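Putative exported protein (Peptoclostridium difficile, PDB 5TTA) is of unknown function, but is probably exported by the bacterium and combines small antiparallel beta sheets with helices in an alpha/beta fold. Local coordinates at residues Y55-N60 with G105-S110; M73-T78 with Q184-L189; C79-K84 with L91-Q96; D101-S106 with V114-V119; T120-V125 with L190-K195. All coordinates share one frame; numbering follows the deposited sequence.

Contact 1: residues Y55-N60 with G105-S110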
# COMPACT_ATOMS: atom_id res chain seq x y z
N TYR A 55 -4.86 -33.49 -4.13
CA TYR A 55 -5.06 -33.21 -2.72
C TYR A 55 -6.48 -32.76 -2.40
O TYR A 55 -6.87 -32.78 -1.22
CB TYR A 55 -4.07 -32.15 -2.23
CG TYR A 55 -2.64 -32.48 -2.69
CD1 TYR A 55 -2.07 -31.86 -3.79
CD2 TYR A 55 -1.90 -33.46 -2.03
CE1 TYR A 55 -0.78 -32.18 -4.21
CE2 TYR A 55 -0.61 -33.78 -2.45
CZ TYR A 55 -0.06 -33.14 -3.54
OH TYR A 55 1.22 -33.47 -3.95
N HIS A 56 -7.26 -32.38 -3.41
CA HIS A 56 -8.70 -32.11 -3.27
C HIS A 56 -8.98 -31.23 -2.05
O HIS A 56 -9.78 -31.57 -1.18
CB HIS A 56 -9.48 -33.42 -3.20
CG HIS A 56 -9.32 -34.28 -4.41
ND1 HIS A 56 -9.82 -33.93 -5.64
CD2 HIS A 56 -8.70 -35.48 -4.59
CE1 HIS A 56 -9.53 -34.87 -6.53
NE2 HIS A 56 -8.84 -35.82 -5.91
N TRP A 57 -8.34 -30.07 -2.02
CA TRP A 57 -8.53 -29.19 -0.88
C TRP A 57 -9.97 -28.64 -0.87
O TRP A 57 -10.53 -28.34 -1.93
CB TRP A 57 -7.55 -28.04 -0.89
CG TRP A 57 -6.15 -28.40 -0.41
CD1 TRP A 57 -5.63 -29.66 -0.18
CD2 TRP A 57 -5.10 -27.48 -0.16
NE1 TRP A 57 -4.33 -29.56 0.25
CE2 TRP A 57 -3.97 -28.23 0.26
CE3 TRP A 57 -5.00 -26.08 -0.21
CZ2 TRP A 57 -2.77 -27.63 0.62
CZ3 TRP A 57 -3.79 -25.48 0.14
CH2 TRP A 57 -2.69 -26.26 0.54
N PRO A 58 -10.57 -28.50 0.31
CA PRO A 58 -11.96 -28.01 0.42
C PRO A 58 -12.04 -26.50 0.52
O PRO A 58 -11.26 -25.85 1.22
CB PRO A 58 -12.44 -28.62 1.75
CG PRO A 58 -11.19 -28.61 2.62
CD PRO A 58 -10.00 -28.87 1.62
N SER A 59 -13.05 -25.93 -0.17
CA SER A 59 -13.33 -24.51 -0.03
C SER A 59 -14.83 -24.28 0.12
O SER A 59 -15.65 -24.97 -0.48
CB SER A 59 -12.87 -23.67 -1.24
OG SER A 59 -11.46 -23.63 -1.41
N ASN A 60 -15.17 -23.25 0.89
CA ASN A 60 -16.53 -22.71 0.90
C ASN A 60 -16.67 -21.81 -0.33
O ASN A 60 -16.05 -20.74 -0.39
CB ASN A 60 -16.71 -21.95 2.22
CG ASN A 60 -18.02 -21.17 2.32
OD1 ASN A 60 -18.14 -20.27 3.15
ND2 ASN A 60 -18.96 -21.51 1.51
N GLY A 105 0.18 -22.83 5.92
CA GLY A 105 -0.37 -21.99 4.88
C GLY A 105 0.36 -22.02 3.56
O GLY A 105 0.13 -21.13 2.73
N SER A 106 1.22 -23.00 3.33
CA SER A 106 1.92 -23.09 2.06
C SER A 106 1.26 -24.13 1.16
O SER A 106 0.44 -24.95 1.59
CB SER A 106 3.40 -23.42 2.27
OG SER A 106 4.14 -22.24 2.51
N VAL A 107 1.63 -24.08 -0.12
CA VAL A 107 1.12 -24.97 -1.14
C VAL A 107 2.27 -25.30 -2.09
O VAL A 107 3.16 -24.47 -2.32
CB VAL A 107 -0.06 -24.34 -1.89
CG1 VAL A 107 0.41 -23.18 -2.75
CG2 VAL A 107 -0.80 -25.39 -2.71
N GLY A 108 2.24 -26.50 -2.64
CA GLY A 108 3.31 -26.98 -3.50
C GLY A 108 4.22 -27.91 -2.72
O GLY A 108 3.73 -28.74 -1.96
N PHE A 109 5.53 -27.77 -2.91
CA PHE A 109 6.53 -28.56 -2.21
C PHE A 109 7.52 -27.63 -1.52
O PHE A 109 7.83 -26.55 -2.02
CB PHE A 109 7.29 -29.51 -3.16
CG PHE A 109 6.48 -30.67 -3.63
CD1 PHE A 109 5.63 -30.54 -4.72
CD2 PHE A 109 6.53 -31.88 -2.97
CE1 PHE A 109 4.86 -31.61 -5.14
CE2 PHE A 109 5.75 -32.95 -3.38
CZ PHE A 109 4.92 -32.82 -4.47
N SER A 110 8.02 -28.08 -0.38
CA SER A 110 9.09 -27.35 0.26
C SER A 110 10.35 -27.51 -0.59
O SER A 110 10.44 -28.40 -1.43
CB SER A 110 9.32 -27.88 1.67
OG SER A 110 10.07 -29.10 1.61
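Ser106 O is approached from two directions: Asn97 ND2 donates a hydrogen bond to it, and the benzene end of Trp57 comes up to it edge-on. The indole meets the carbonyl oxygen nearly in its own plane, with CH2 of Trp57 3.6 Å from Ser106 O, so the rim of the ring, not its pi face, is turned to the oxygen. The same corner of the indole also rests on Val107, where Trp57 CH2 lies 3.9 Å from Val107 CG2. That methyl is the branch of valine anti to the backbone N, and it meets the ring obliquely. On its pyrrole side Trp57 NE1 donates to Gly117 O, while the ring of Phe191 meets the six-membered part edge-to-face. Further along, Tyr55 and Phe109 cross at about a right angle, the phenol oxygen leading: Tyr55 OH stops 3.8 Å from Phe109 CZ. The polar partner of the Tyr55 hydroxyl is Asp115 OD2, with which it is hydrogen-bonded. No hydrogen bond links 55-60 directly to 105-110. The chemistry therefore implies a modest surface contact, 135 Å² in all, in which two aromatic pairings, a valine methyl and a backbone carbonyl do the touching while the polar ends of Tyr55 and Trp57 are satisfied by Asp115 and Gly117, farther along the same loop.

Contact 2: residues M73-T78 with Q184-L189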
# COMPACT_ATOMS: atom_id res chain seq x y z
N MSE A 73 -17.45 -2.58 -4.61
CA MSE A 73 -16.04 -2.57 -4.25
C MSE A 73 -15.74 -3.32 -2.95
O MSE A 73 -14.60 -3.73 -2.75
CB MSE A 73 -15.52 -1.12 -4.15
CG MSE A 73 -15.73 -0.43 -2.83
SE MSE A 73 -15.01 1.40 -2.88
CE MSE A 73 -13.18 0.97 -2.99
N ASP A 74 -16.74 -3.53 -2.07
CA ASP A 74 -16.51 -4.30 -0.86
C ASP A 74 -17.83 -4.92 -0.41
O ASP A 74 -18.91 -4.50 -0.82
CB ASP A 74 -15.89 -3.41 0.26
CG ASP A 74 -15.22 -4.23 1.39
OD1 ASP A 74 -15.07 -5.47 1.28
OD2 ASP A 74 -14.83 -3.62 2.40
N TYR A 75 -17.73 -5.99 0.38
CA TYR A 75 -18.93 -6.60 0.94
C TYR A 75 -18.57 -7.21 2.28
O TYR A 75 -17.40 -7.40 2.61
CB TYR A 75 -19.57 -7.65 -0.01
CG TYR A 75 -18.67 -8.83 -0.38
CD1 TYR A 75 -18.18 -9.71 0.59
CD2 TYR A 75 -18.38 -9.10 -1.71
CE1 TYR A 75 -17.38 -10.79 0.25
CE2 TYR A 75 -17.59 -10.17 -2.06
CZ TYR A 75 -17.09 -11.02 -1.08
OH TYR A 75 -16.30 -12.09 -1.45
N GLU A 76 -19.61 -7.51 3.06
CA GLU A 76 -19.49 -8.36 4.24
C GLU A 76 -20.56 -9.43 4.11
O GLU A 76 -21.74 -9.11 3.96
CB GLU A 76 -19.64 -7.57 5.54
CG GLU A 76 -18.57 -6.50 5.67
CD GLU A 76 -18.66 -5.69 6.96
OE1 GLU A 76 -17.81 -4.79 7.15
OE2 GLU A 76 -19.58 -5.94 7.78
N ILE A 77 -20.15 -10.69 4.18
CA ILE A 77 -21.06 -11.82 4.01
C ILE A 77 -20.84 -12.78 5.16
O ILE A 77 -19.71 -13.24 5.37
CB ILE A 77 -20.86 -12.53 2.66
CG1 ILE A 77 -21.30 -11.61 1.52
CG2 ILE A 77 -21.64 -13.82 2.63
CD1 ILE A 77 -21.07 -12.23 0.12
N THR A 78 -21.91 -13.09 5.91
CA THR A 78 -21.78 -13.94 7.08
C THR A 78 -22.26 -15.34 6.73
O THR A 78 -23.31 -15.50 6.10
CB THR A 78 -22.57 -13.40 8.27
OG1 THR A 78 -22.03 -12.13 8.67
CG2 THR A 78 -22.49 -14.36 9.47
N GLN A 184 -19.96 -14.34 -10.19
CA GLN A 184 -18.64 -14.92 -9.89
C GLN A 184 -18.70 -15.75 -8.62
O GLN A 184 -19.54 -15.52 -7.75
CB GLN A 184 -17.55 -13.86 -9.78
CG GLN A 184 -17.67 -12.91 -8.65
CD GLN A 184 -16.55 -11.88 -8.67
OE1 GLN A 184 -16.33 -11.21 -9.69
NE2 GLN A 184 -15.82 -11.76 -7.57
N ASN A 185 -17.76 -16.70 -8.52
CA ASN A 185 -17.54 -17.47 -7.30
C ASN A 185 -16.43 -16.82 -6.48
O ASN A 185 -15.33 -16.56 -6.99
CB ASN A 185 -17.12 -18.91 -7.62
CG ASN A 185 -18.25 -19.76 -8.14
OD1 ASN A 185 -19.40 -19.62 -7.73
ND2 ASN A 185 -17.94 -20.63 -9.08
N ASP A 186 -16.71 -16.60 -5.20
CA ASP A 186 -15.69 -16.20 -4.23
C ASP A 186 -15.47 -17.37 -3.28
O ASP A 186 -16.40 -17.79 -2.58
CB ASP A 186 -16.12 -14.93 -3.49
CG ASP A 186 -16.05 -13.68 -4.38
OD1 ASP A 186 -15.68 -13.82 -5.57
OD2 ASP A 186 -16.35 -12.57 -3.89
N ALA A 187 -14.24 -17.90 -3.28
CA ALA A 187 -13.93 -19.18 -2.63
C ALA A 187 -13.01 -18.97 -1.44
O ALA A 187 -12.05 -18.19 -1.51
CB ALA A 187 -13.28 -20.16 -3.61
N PHE A 188 -13.29 -19.69 -0.36
CA PHE A 188 -12.52 -19.57 0.88
C PHE A 188 -12.19 -20.96 1.41
O PHE A 188 -13.10 -21.74 1.72
CB PHE A 188 -13.30 -18.77 1.92
CG PHE A 188 -13.88 -17.51 1.37
CD1 PHE A 188 -15.15 -17.51 0.80
CD2 PHE A 188 -13.16 -16.32 1.42
CE1 PHE A 188 -15.71 -16.35 0.30
CE2 PHE A 188 -13.71 -15.15 0.91
CZ PHE A 188 -14.99 -15.16 0.37
N LEU A 189 -10.89 -21.26 1.53
CA LEU A 189 -10.45 -22.56 2.05
C LEU A 189 -11.12 -22.86 3.39
O LEU A 189 -11.24 -21.97 4.25
CB LEU A 189 -8.91 -22.59 2.17
CG LEU A 189 -8.20 -22.69 0.80
CD1 LEU A 189 -6.65 -22.51 0.92
CD2 LEU A 189 -8.52 -24.04 0.22
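The junction between two antiparallel sheets is bridged here by a tyrosine-carboxylate pair, Tyr75 reaching from strand 72-82 to Asp186 on strand 183-189. The two side chains come from opposite directions, and Tyr75 OH donates to Asp186 OD2 at 2.5 Å, a very short bond whose exact length deserves caution. Ring and carboxylate are nearly coplanar, 28° apart, and the acceptor lies at the edge of the phenol. The other oxygen is held as well: Gln184 NE2 donates to the syn lone pair of Asp186 OD1 at 2.9 Å. With both oxygens engaged, the carboxylate has little freedom to rotate. Phe188 adds an apolar neighbour, its CZ 3.8 Å from Tyr75 OH, which lies at the edge of its ring. Ile77 CD1 sits over one face of the Tyr75 ring, toward the rim. Just before Tyr75, Met73 (a selenomethionine) and Asp74 form a classic beta bulge opposite Thr214 of strand 205-215, while Asp186 packs on Leu64 of strand 58-66 and Phe188 stacks on Tyr134 of strand 131-135.

Contact 3: residues C79-K84 with L91-Q96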
# COMPACT_ATOMS: atom_id res chain seq x y z
N CYS A 79 -21.50 -16.35 7.16
CA CYS A 79 -21.86 -17.75 6.95
C CYS A 79 -22.02 -18.48 8.28
O CYS A 79 -21.38 -18.14 9.28
CB CYS A 79 -20.82 -18.51 6.14
SG CYS A 79 -20.57 -17.84 4.45
N LEU A 80 -22.85 -19.51 8.22
CA LEU A 80 -23.18 -20.44 9.29
C LEU A 80 -23.08 -21.83 8.72
O LEU A 80 -23.31 -22.03 7.52
CB LEU A 80 -24.60 -20.19 9.83
CG LEU A 80 -24.81 -18.77 10.36
CD1 LEU A 80 -26.31 -18.61 10.74
CD2 LEU A 80 -23.97 -18.56 11.61
N ALA A 81 -22.71 -22.80 9.56
CA ALA A 81 -22.45 -24.16 9.09
C ALA A 81 -23.26 -25.16 9.89
O ALA A 81 -23.46 -24.98 11.10
CB ALA A 81 -20.95 -24.50 9.18
N TYR A 82 -23.69 -26.24 9.23
CA TYR A 82 -24.54 -27.26 9.82
C TYR A 82 -24.07 -28.63 9.39
O TYR A 82 -23.64 -28.81 8.25
CB TYR A 82 -26.02 -27.07 9.39
CG TYR A 82 -26.57 -25.82 9.98
CD1 TYR A 82 -26.35 -24.58 9.37
CD2 TYR A 82 -27.26 -25.87 11.19
CE1 TYR A 82 -26.80 -23.41 9.97
CE2 TYR A 82 -27.72 -24.72 11.77
CZ TYR A 82 -27.50 -23.50 11.17
OH TYR A 82 -27.97 -22.39 11.80
N ASP A 83 -24.19 -29.61 10.29
CA ASP A 83 -23.94 -31.01 9.94
C ASP A 83 -25.12 -31.61 9.18
O ASP A 83 -26.13 -30.95 8.90
CB ASP A 83 -23.56 -31.84 11.18
CG ASP A 83 -24.76 -32.27 12.05
OD1 ASP A 83 -25.95 -32.00 11.74
OD2 ASP A 83 -24.50 -32.90 13.10
N LYS A 84 -24.99 -32.90 8.83
CA LYS A 84 -25.97 -33.54 7.98
C LYS A 84 -27.35 -33.64 8.64
O LYS A 84 -28.33 -33.88 7.94
CB LYS A 84 -25.49 -34.93 7.58
CG LYS A 84 -25.42 -35.91 8.73
CD LYS A 84 -24.70 -37.20 8.35
CE LYS A 84 -24.82 -38.23 9.47
NZ LYS A 84 -24.21 -39.55 9.13
N LEU A 91 -16.91 -23.61 14.01
CA LEU A 91 -15.74 -23.84 13.18
C LEU A 91 -14.59 -22.89 13.51
O LEU A 91 -14.80 -21.76 13.93
CB LEU A 91 -16.07 -23.67 11.68
CG LEU A 91 -17.18 -24.56 11.14
CD1 LEU A 91 -17.28 -24.36 9.62
CD2 LEU A 91 -16.90 -26.02 11.45
N TYR A 92 -13.36 -23.37 13.27
CA TYR A 92 -12.24 -22.50 12.97
C TYR A 92 -12.33 -22.14 11.49
O TYR A 92 -11.69 -22.76 10.63
CB TYR A 92 -10.91 -23.19 13.31
CG TYR A 92 -10.71 -23.47 14.78
CD1 TYR A 92 -10.39 -22.44 15.67
CD2 TYR A 92 -10.80 -24.76 15.28
CE1 TYR A 92 -10.18 -22.69 17.01
CE2 TYR A 92 -10.58 -25.03 16.65
CZ TYR A 92 -10.27 -23.98 17.49
OH TYR A 92 -10.07 -24.21 18.83
N TRP A 93 -13.14 -21.11 11.19
CA TRP A 93 -13.56 -20.85 9.81
C TRP A 93 -12.39 -20.50 8.90
O TRP A 93 -12.41 -20.86 7.71
CB TRP A 93 -14.56 -19.69 9.76
CG TRP A 93 -15.94 -20.06 10.22
CD1 TRP A 93 -16.41 -20.08 11.51
CD2 TRP A 93 -17.01 -20.46 9.37
NE1 TRP A 93 -17.75 -20.47 11.50
CE2 TRP A 93 -18.14 -20.69 10.20
CE3 TRP A 93 -17.15 -20.62 7.98
CZ2 TRP A 93 -19.38 -21.12 9.69
CZ3 TRP A 93 -18.37 -21.03 7.46
CH2 TRP A 93 -19.49 -21.27 8.32
N ASP A 94 -11.44 -19.71 9.39
CA ASP A 94 -10.29 -19.27 8.59
C ASP A 94 -8.99 -19.94 9.02
O ASP A 94 -7.91 -19.35 8.88
CB ASP A 94 -10.15 -17.74 8.65
CG ASP A 94 -10.08 -17.18 10.06
OD1 ASP A 94 -9.99 -17.97 11.04
OD2 ASP A 94 -10.12 -15.93 10.21
N ALA A 95 -9.05 -21.20 9.45
CA ALA A 95 -7.84 -21.93 9.82
C ALA A 95 -6.93 -22.12 8.61
O ALA A 95 -7.40 -22.30 7.48
CB ALA A 95 -8.19 -23.29 10.42
N GLN A 96 -5.63 -22.13 8.87
CA GLN A 96 -4.63 -22.44 7.85
C GLN A 96 -4.23 -23.91 7.92
O GLN A 96 -4.31 -24.55 8.97
CB GLN A 96 -3.38 -21.58 8.03
CG GLN A 96 -3.62 -20.08 7.96
CD GLN A 96 -2.33 -19.29 8.12
OE1 GLN A 96 -1.73 -18.85 7.13
NE2 GLN A 96 -1.88 -19.11 9.37
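Apolar packing on the indole of Trp93 dominates the meeting of 79-84 with 91-96. Cys79 and Ala81, alternate residues of one strand, both direct their CB atoms at it: Cys79 CB lies 3.8 Å from Trp93 CZ3, and Ala81 CB 3.6 Å from Trp93 CH2. Leu91 closes the group from its own segment. Its CD1 stands over the centre of one face of the indole, 3.7 Å above the plane, and touches Ala81 CB at the same distance, so one methyl fills the angle between ring and strand. Backbone atoms provide the second kind of contact. The six-membered edge of the indole slots against the strand between the two CB atoms, with Trp93 CH2 3.7 Å from Leu80 C near the ring plane and Trp93 CZ2 3.6 Å from Cys79 O. Hydrogen bonding across the segments is absent; the indole nitrogen instead donates to Ser129 O, which helps to set the rotation of the ring. Trp93 reaches the strand from a type I turn running from Tyr92 to Ala95, and a chi1 of -76°, with CG anti to the carbonyl carbon, sends the indole toward Cys79 and Ala81. Around this buried site, Trp93 also packs on Tyr134 of strand 131-135 and Cys79 touches Ile206 and Ser208 of strand 205-215, whereas Leu80 points the other way, onto Trp229 and Phe233 of helix 226-233.

Contact 4: residues D101-S106 with V114-V119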
# COMPACT_ATOMS: atom_id res chain seq x y z
N ASP A 101 6.29 -30.92 7.86
CA ASP A 101 7.46 -30.24 8.40
C ASP A 101 7.09 -29.01 9.23
O ASP A 101 7.97 -28.22 9.58
CB ASP A 101 8.43 -29.85 7.27
CG ASP A 101 7.85 -28.77 6.31
OD1 ASP A 101 6.68 -28.35 6.48
OD2 ASP A 101 8.56 -28.35 5.37
N GLY A 102 5.80 -28.83 9.52
CA GLY A 102 5.33 -27.72 10.32
C GLY A 102 5.01 -26.46 9.56
O GLY A 102 4.55 -25.48 10.17
N GLU A 103 5.24 -26.43 8.24
CA GLU A 103 4.92 -25.24 7.47
C GLU A 103 3.42 -24.97 7.51
O GLU A 103 2.61 -25.89 7.37
CB GLU A 103 5.39 -25.40 6.03
CG GLU A 103 5.56 -24.08 5.32
CD GLU A 103 6.62 -23.22 5.98
OE1 GLU A 103 7.63 -23.79 6.44
OE2 GLU A 103 6.43 -21.98 6.04
N VAL A 104 3.05 -23.70 7.68
CA VAL A 104 1.64 -23.30 7.80
C VAL A 104 1.27 -22.46 6.59
O VAL A 104 1.96 -21.48 6.26
CB VAL A 104 1.40 -22.53 9.10
CG1 VAL A 104 -0.08 -22.07 9.21
CG2 VAL A 104 1.83 -23.38 10.30
N GLY A 105 0.18 -22.83 5.92
CA GLY A 105 -0.37 -21.99 4.88
C GLY A 105 0.36 -22.02 3.56
O GLY A 105 0.13 -21.13 2.73
N SER A 106 1.22 -23.00 3.33
CA SER A 106 1.92 -23.09 2.06
C SER A 106 1.26 -24.13 1.16
O SER A 106 0.44 -24.95 1.59
CB SER A 106 3.40 -23.42 2.27
OG SER A 106 4.14 -22.24 2.51
N VAL A 114 9.26 -31.71 0.89
CA VAL A 114 8.07 -32.07 1.66
C VAL A 114 6.83 -31.62 0.90
O VAL A 114 6.77 -30.48 0.43
CB VAL A 114 8.11 -31.45 3.07
CG1 VAL A 114 6.68 -31.42 3.72
CG2 VAL A 114 9.09 -32.19 3.95
N ASP A 115 5.85 -32.51 0.80
CA ASP A 115 4.61 -32.22 0.07
C ASP A 115 3.67 -31.41 0.96
O ASP A 115 3.09 -31.95 1.91
CB ASP A 115 3.96 -33.53 -0.37
CG ASP A 115 2.88 -33.33 -1.39
OD1 ASP A 115 2.39 -32.18 -1.51
OD2 ASP A 115 2.52 -34.31 -2.08
N TYR A 116 3.49 -30.13 0.63
CA TYR A 116 2.53 -29.26 1.32
C TYR A 116 1.09 -29.61 1.00
O TYR A 116 0.18 -29.20 1.75
CB TYR A 116 2.76 -27.79 0.93
CG TYR A 116 4.07 -27.18 1.36
CD1 TYR A 116 4.67 -27.51 2.58
CD2 TYR A 116 4.71 -26.24 0.55
CE1 TYR A 116 5.87 -26.92 2.97
CE2 TYR A 116 5.90 -25.65 0.93
CZ TYR A 116 6.47 -25.99 2.14
OH TYR A 116 7.65 -25.39 2.49
N GLY A 117 0.84 -30.31 -0.11
CA GLY A 117 -0.51 -30.69 -0.45
C GLY A 117 -1.16 -31.58 0.60
O GLY A 117 -2.38 -31.57 0.75
N ILE A 118 -0.35 -32.33 1.34
CA ILE A 118 -0.83 -33.25 2.36
C ILE A 118 -1.03 -32.46 3.66
O ILE A 118 -0.08 -31.96 4.26
CB ILE A 118 0.13 -34.42 2.55
CG1 ILE A 118 0.15 -35.27 1.28
CG2 ILE A 118 -0.25 -35.26 3.74
CD1 ILE A 118 1.27 -36.28 1.22
N VAL A 119 -2.28 -32.32 4.09
CA VAL A 119 -2.60 -31.46 5.21
C VAL A 119 -2.61 -32.35 6.45
O VAL A 119 -3.49 -33.21 6.60
CB VAL A 119 -3.94 -30.75 4.99
CG1 VAL A 119 -4.32 -29.87 6.18
CG2 VAL A 119 -3.86 -29.92 3.70
O HOH W 1 8.83 -25.69 4.58
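Tyr116 lays its ring against Ser106, Glu103 and Asp101, and each meets it in a different orientation. Ser106 takes a face: its CB stands 3.7 Å from the ring centroid of Tyr116 and 19° off the normal, a CH-pi contact displaced toward the CD2-CE2 side. Val114 O lies farther off over the opposite face. Glu103 crosses the ring obliquely, with its CB 3.5 Å from Tyr116 CE1. Asp101 comes to the edge, its carboxylate turned 52° from the ring plane and its OD2 3.9 Å from Tyr116 CE1; the same oxygen approaches Val114 CB. One water joins the three polar ends, donating to Asp101 OD2 (2.8 Å) and to Glu103 OE1 (2.9 Å) while accepting from Tyr116 OH, although that last separation is so short that its length is doubtful. A bend at chi2 (62°) brings the Glu103 carboxylate round to this water. The bridge sets a donor between two acidic groups and probably eases their mutual repulsion. Asp101 is steadied further by its OD1, which takes the backbone N of Glu103 at 3.0 Å from above the carboxylate plane. That bond defines an Asx turn, and Gly117 N to Asp115 OD1 makes another: two Asx turns, the second leading into the type I turn of Asp115-Ile118, within the long loop between strands 96-98 and 121-123.

Contact 5: residues T120-V125 with L190-K195; sequences TGISPV and LFDKWK
A type II beta turn, Phe191 to Trp194, packs here against the short strand 121-123, which pairs antiparallel with strand 96-98. Ile122 carries the contact from the strand side. Its CG2 meets Phe191 CB at 3.7 Å, the two side chains sliding past each other in opposite directions; the phenylalanine ring leads away from the isoleucine and stands edge-to-face with Trp57. The turn is closed by Trp194 N donating to Phe191 O at 3.1 Å, and Lys193 takes the positive phi (76°) expected at the third position. Trp194 also brings its CE3 to the edge of the Phe191 ring. In Asp192, the second residue of the turn, a chi1 of -166°, CG anti to the backbone N, places the carboxylate beside the isoleucine, and its two oxygens have different neighbours. OD2 accepts a hydrogen bond from the backbone N of Tyr92, while Asp192 OD1 lies against the methyl end of the isoleucine, 3.6 Å from Ile122 CD1.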
# COMPACT_ATOMS: atom_id res chain seq x y z
N THR A 120 -1.62 -32.16 7.32
CA THR A 120 -1.51 -32.98 8.52
C THR A 120 -2.29 -32.41 9.70
O THR A 120 -2.51 -33.13 10.68
CB THR A 120 -0.03 -33.17 8.91
OG1 THR A 120 0.46 -32.00 9.58
CG2 THR A 120 0.84 -33.41 7.67
N GLY A 121 -2.73 -31.16 9.62
CA GLY A 121 -3.49 -30.53 10.69
C GLY A 121 -3.91 -29.13 10.27
O GLY A 121 -3.67 -28.69 9.14
N ILE A 122 -4.53 -28.42 11.22
CA ILE A 122 -4.95 -27.04 10.99
C ILE A 122 -4.34 -26.12 12.04
O ILE A 122 -4.01 -26.53 13.16
CB ILE A 122 -6.49 -26.91 11.00
CG1 ILE A 122 -7.06 -27.27 12.37
CG2 ILE A 122 -7.12 -27.81 9.94
CD1 ILE A 122 -8.53 -26.92 12.51
N SER A 123 -4.19 -24.85 11.66
CA SER A 123 -3.70 -23.79 12.53
C SER A 123 -4.74 -22.68 12.61
O SER A 123 -4.90 -21.91 11.64
CB SER A 123 -2.37 -23.24 12.02
OG SER A 123 -1.85 -22.25 12.90
N PRO A 124 -5.44 -22.53 13.73
CA PRO A 124 -6.49 -21.51 13.84
C PRO A 124 -5.96 -20.09 13.61
O PRO A 124 -4.80 -19.77 13.90
CB PRO A 124 -7.01 -21.68 15.27
CG PRO A 124 -6.72 -23.09 15.60
CD PRO A 124 -5.44 -23.44 14.89
N VAL A 125 -6.84 -19.26 13.07
CA VAL A 125 -6.60 -17.83 12.90
C VAL A 125 -7.57 -17.09 13.82
O VAL A 125 -7.18 -16.67 14.91
CB VAL A 125 -6.71 -17.46 11.41
CG1 VAL A 125 -6.68 -15.97 11.21
CG2 VAL A 125 -5.50 -18.07 10.68
N LEU A 190 -11.57 -24.11 3.57
CA LEU A 190 -12.33 -24.51 4.78
C LEU A 190 -11.82 -25.87 5.27
O LEU A 190 -12.44 -26.92 5.05
CB LEU A 190 -13.83 -24.51 4.49
CG LEU A 190 -14.74 -24.57 5.73
CD1 LEU A 190 -14.62 -23.23 6.41
CD2 LEU A 190 -16.16 -24.82 5.33
N PHE A 191 -10.64 -25.85 5.91
CA PHE A 191 -9.96 -27.06 6.37
C PHE A 191 -10.59 -27.68 7.60
O PHE A 191 -10.58 -28.90 7.73
CB PHE A 191 -8.49 -26.74 6.65
CG PHE A 191 -7.71 -26.37 5.42
CD1 PHE A 191 -7.19 -25.10 5.29
CD2 PHE A 191 -7.56 -27.29 4.38
CE1 PHE A 191 -6.46 -24.75 4.15
CE2 PHE A 191 -6.83 -26.96 3.24
CZ PHE A 191 -6.28 -25.69 3.12
N ASP A 192 -11.16 -26.88 8.51
CA ASP A 192 -11.72 -27.46 9.74
C ASP A 192 -12.83 -28.46 9.43
O ASP A 192 -13.71 -28.18 8.60
CB ASP A 192 -12.23 -26.35 10.66
CG ASP A 192 -12.50 -26.86 12.08
OD1 ASP A 192 -12.00 -27.95 12.43
OD2 ASP A 192 -13.21 -26.17 12.84
N LYS A 193 -12.77 -29.63 10.08
CA LYS A 193 -13.72 -30.76 10.01
C LYS A 193 -13.55 -31.57 8.72
O LYS A 193 -14.38 -32.44 8.45
CB LYS A 193 -15.20 -30.34 10.12
CG LYS A 193 -15.52 -29.41 11.30
CD LYS A 193 -15.46 -30.12 12.63
CE LYS A 193 -16.08 -29.26 13.73
NZ LYS A 193 -16.03 -29.95 15.03
N TRP A 194 -12.51 -31.32 7.94
CA TRP A 194 -12.22 -32.11 6.75
C TRP A 194 -11.21 -33.20 7.09
O TRP A 194 -10.25 -32.96 7.83
CB TRP A 194 -11.70 -31.17 5.65
CG TRP A 194 -11.19 -31.77 4.38
CD1 TRP A 194 -11.86 -32.53 3.47
CD2 TRP A 194 -9.86 -31.60 3.86
NE1 TRP A 194 -11.02 -32.86 2.41
CE2 TRP A 194 -9.79 -32.30 2.63
CE3 TRP A 194 -8.73 -30.94 4.32
CZ2 TRP A 194 -8.62 -32.34 1.86
CZ3 TRP A 194 -7.57 -30.96 3.54
CH2 TRP A 194 -7.53 -31.66 2.32
N LYS A 195 -11.43 -34.40 6.58
CA LYS A 195 -10.45 -35.47 6.66
C LYS A 195 -9.96 -35.77 5.25
O LYS A 195 -10.70 -36.32 4.43
CB LYS A 195 -11.03 -36.72 7.32
CG LYS A 195 -9.96 -37.78 7.56
CD LYS A 195 -10.50 -39.02 8.26
CE LYS A 195 -10.65 -38.77 9.74
NZ LYS A 195 -9.35 -38.37 10.35

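How the contacts relate
The five contacts run in space from the sheets out to the loop between strands 96-98 and 121-123. Contacts 2 and 3 share strand 72-82, their centres about 15 Å apart. Contacts 1 and 4 lie closest, about 8 Å between centres, sharing Gly105 and Ser106. Contact 5 stands between these groups, about 10 Å from the centre of contact 3 and 11 Å from that of contact 1; Gln96 O and Ser123 N, probably hydrogen-bonded at 2.7 Å, tie it to contact 3, and Pro58 O and Leu190 N, likewise at 2.9 Å, to contact 1. Contacts 2 and 4 do not touch. With no active site known, the series illustrates how a long loop is joined to the sheets both directly, by contact 1, and by way of the turn of contact 5.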